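Local coordinates for lysozyme (Enterobacteria phage P1, PDB 1XJU), which hydrolyses the beta-1,4 glycosidic linkages of host peptidoglycan, contributing to host lysis and release of phage, and is captured here in its secreted inactive form, at residues L7-N12 / E144-L149. Residues are numbered along the deposited sequence; the frame is centred on the assembly and turned at random.
Sequences LELIGN and EKERQL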
# COMPACT_ATOMS: atom_id res chain seq x y z
N LEU A 7 -11.82 3.61 1.15
CA LEU A 7 -12.51 2.35 1.03
C LEU A 7 -12.94 2.05 -0.39
O LEU A 7 -12.93 0.89 -0.78
CB LEU A 7 -13.65 2.22 2.04
CG LEU A 7 -13.23 2.13 3.52
CD1 LEU A 7 -14.43 2.16 4.44
CD2 LEU A 7 -12.36 0.90 3.79
N GLU A 8 -13.24 3.06 -1.22
CA GLU A 8 -13.46 2.82 -2.64
C GLU A 8 -12.23 2.30 -3.32
O GLU A 8 -12.34 1.47 -4.18
CB GLU A 8 -13.92 4.08 -3.39
CG GLU A 8 -15.34 4.53 -3.03
CD GLU A 8 -15.82 5.72 -3.81
OE1 GLU A 8 -15.06 6.32 -4.63
OE2 GLU A 8 -16.96 6.11 -3.61
N LEU A 9 -11.05 2.82 -2.95
CA LEU A 9 -9.83 2.38 -3.55
C LEU A 9 -9.49 0.95 -3.11
O LEU A 9 -8.95 0.19 -3.91
CB LEU A 9 -8.65 3.30 -3.20
CG LEU A 9 -8.84 4.72 -3.73
CD1 LEU A 9 -7.71 5.59 -3.28
CD2 LEU A 9 -9.02 4.79 -5.23
N ILE A 10 -9.72 0.64 -1.84
CA ILE A 10 -9.44 -0.72 -1.35
C ILE A 10 -10.40 -1.75 -1.94
O ILE A 10 -10.02 -2.87 -2.28
CB ILE A 10 -9.45 -0.74 0.17
CG1 ILE A 10 -8.24 0.03 0.72
CG2 ILE A 10 -9.52 -2.16 0.73
CD1 ILE A 10 -8.30 0.35 2.21
N GLY A 11 -11.66 -1.36 -2.09
CA GLY A 11 -12.62 -2.26 -2.64
C GLY A 11 -12.97 -3.39 -1.70
O GLY A 11 -12.88 -3.28 -0.52
N ASN A 12 -13.35 -4.54 -2.28
CA ASN A 12 -13.85 -5.65 -1.50
C ASN A 12 -13.28 -6.93 -2.06
O ASN A 12 -12.67 -6.97 -3.11
CB ASN A 12 -15.39 -5.62 -1.43
CG ASN A 12 -16.03 -5.61 -2.78
OD1 ASN A 12 -15.73 -6.47 -3.60
ND2 ASN A 12 -16.94 -4.67 -3.02
N GLU A 144 -1.36 6.50 -8.26
CA GLU A 144 -1.73 7.88 -8.64
C GLU A 144 -3.07 8.25 -8.10
O GLU A 144 -3.29 9.38 -7.62
CB GLU A 144 -1.61 8.05 -10.15
CG GLU A 144 -0.18 7.90 -10.64
CD GLU A 144 -0.00 7.84 -12.14
OE1 GLU A 144 -1.03 7.76 -12.84
OE2 GLU A 144 1.18 7.83 -12.61
N LYS A 145 -4.02 7.34 -8.10
CA LYS A 145 -5.30 7.61 -7.52
C LYS A 145 -5.21 7.80 -5.99
O LYS A 145 -5.81 8.72 -5.41
CB LYS A 145 -6.30 6.50 -7.82
CG LYS A 145 -6.71 6.44 -9.26
CD LYS A 145 -7.64 5.33 -9.56
CE LYS A 145 -7.96 5.34 -11.06
NZ LYS A 145 -8.69 6.53 -11.56
N GLU A 146 -4.43 6.98 -5.32
CA GLU A 146 -4.17 7.21 -3.91
C GLU A 146 -3.52 8.56 -3.67
O GLU A 146 -3.91 9.26 -2.71
CB GLU A 146 -3.28 6.09 -3.33
CG GLU A 146 -3.92 4.72 -3.25
CD GLU A 146 -2.91 3.64 -3.02
OE1 GLU A 146 -3.38 2.44 -2.88
OE2 GLU A 146 -1.72 3.91 -3.09
N ARG A 147 -2.58 8.96 -4.49
CA ARG A 147 -1.90 10.24 -4.33
C ARG A 147 -2.88 11.39 -4.42
O ARG A 147 -2.80 12.31 -3.63
CB ARG A 147 -0.78 10.36 -5.34
CG ARG A 147 -0.16 11.74 -5.46
CD ARG A 147 0.84 11.87 -6.57
NE ARG A 147 0.14 11.92 -7.86
CZ ARG A 147 0.71 11.70 -9.06
NH1 ARG A 147 -0.05 11.69 -10.15
NH2 ARG A 147 2.02 11.48 -9.19
N GLN A 148 -3.80 11.35 -5.35
CA GLN A 148 -4.75 12.44 -5.46
C GLN A 148 -5.66 12.51 -4.26
O GLN A 148 -5.96 13.65 -3.81
CB GLN A 148 -5.50 12.33 -6.75
CG GLN A 148 -4.55 12.56 -7.98
CD GLN A 148 -3.53 13.77 -7.85
OE1 GLN A 148 -2.31 13.56 -7.74
NE2 GLN A 148 -4.05 15.01 -7.85
N LEU A 149 -6.09 11.38 -3.73
CA LEU A 149 -6.82 11.41 -2.48
C LEU A 149 -5.98 12.01 -1.36
O LEU A 149 -6.42 12.92 -0.64
CB LEU A 149 -7.29 10.01 -2.08
CG LEU A 149 -7.89 9.91 -0.70
CD1 LEU A 149 -9.13 10.81 -0.55
CD2 LEU A 149 -8.28 8.44 -0.40
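Leu9 reaches with both of its methyl branches across to one face of helix 137-151, where Lys145, Glu146 and Leu149 receive it. Leu9 CD1 does most of the work: it lies 3.9 Å from Glu146 CG and, in the same carbon-to-carbon fashion, 4.1 Å from Leu149 CD2. The other branch, Leu9 CD2, stops 4.1 Å from Lys145 CB, at the start of the same helical turn, which the backbone bond from Leu149 N to Lys145 O (3.2 Å) closes. In this lysozyme of glycosyl hydrolase family 24, the contact joins the short N-terminal helix 4-10 to the C-terminal helix 137-151, away from the annotated catalytic residues; helix 75-88 borders both through Ser83, Ala84 and Asn76. The nearest CA atoms, of Leu9 and Glu146, are 7.4 Å apart, and Leu9, its CB directed toward the helix, accounts for more than half of the 149 Å² buried. In Leu149, chi1 of 172° brings the isobutyl group toward Leu9, and chi2 of 60° then turns CD2 to Leu9 CD1. The buried Glu146 offers Leu9 its methylene, while its carboxylate is held by Ser83 and by salt bridges to Arg142 and Arg143, which probably stabilise its negative charge. Lys145 contributes its CB, and beyond it the extended chain (chi3 -178°) carries CE and NZ away from Leu9.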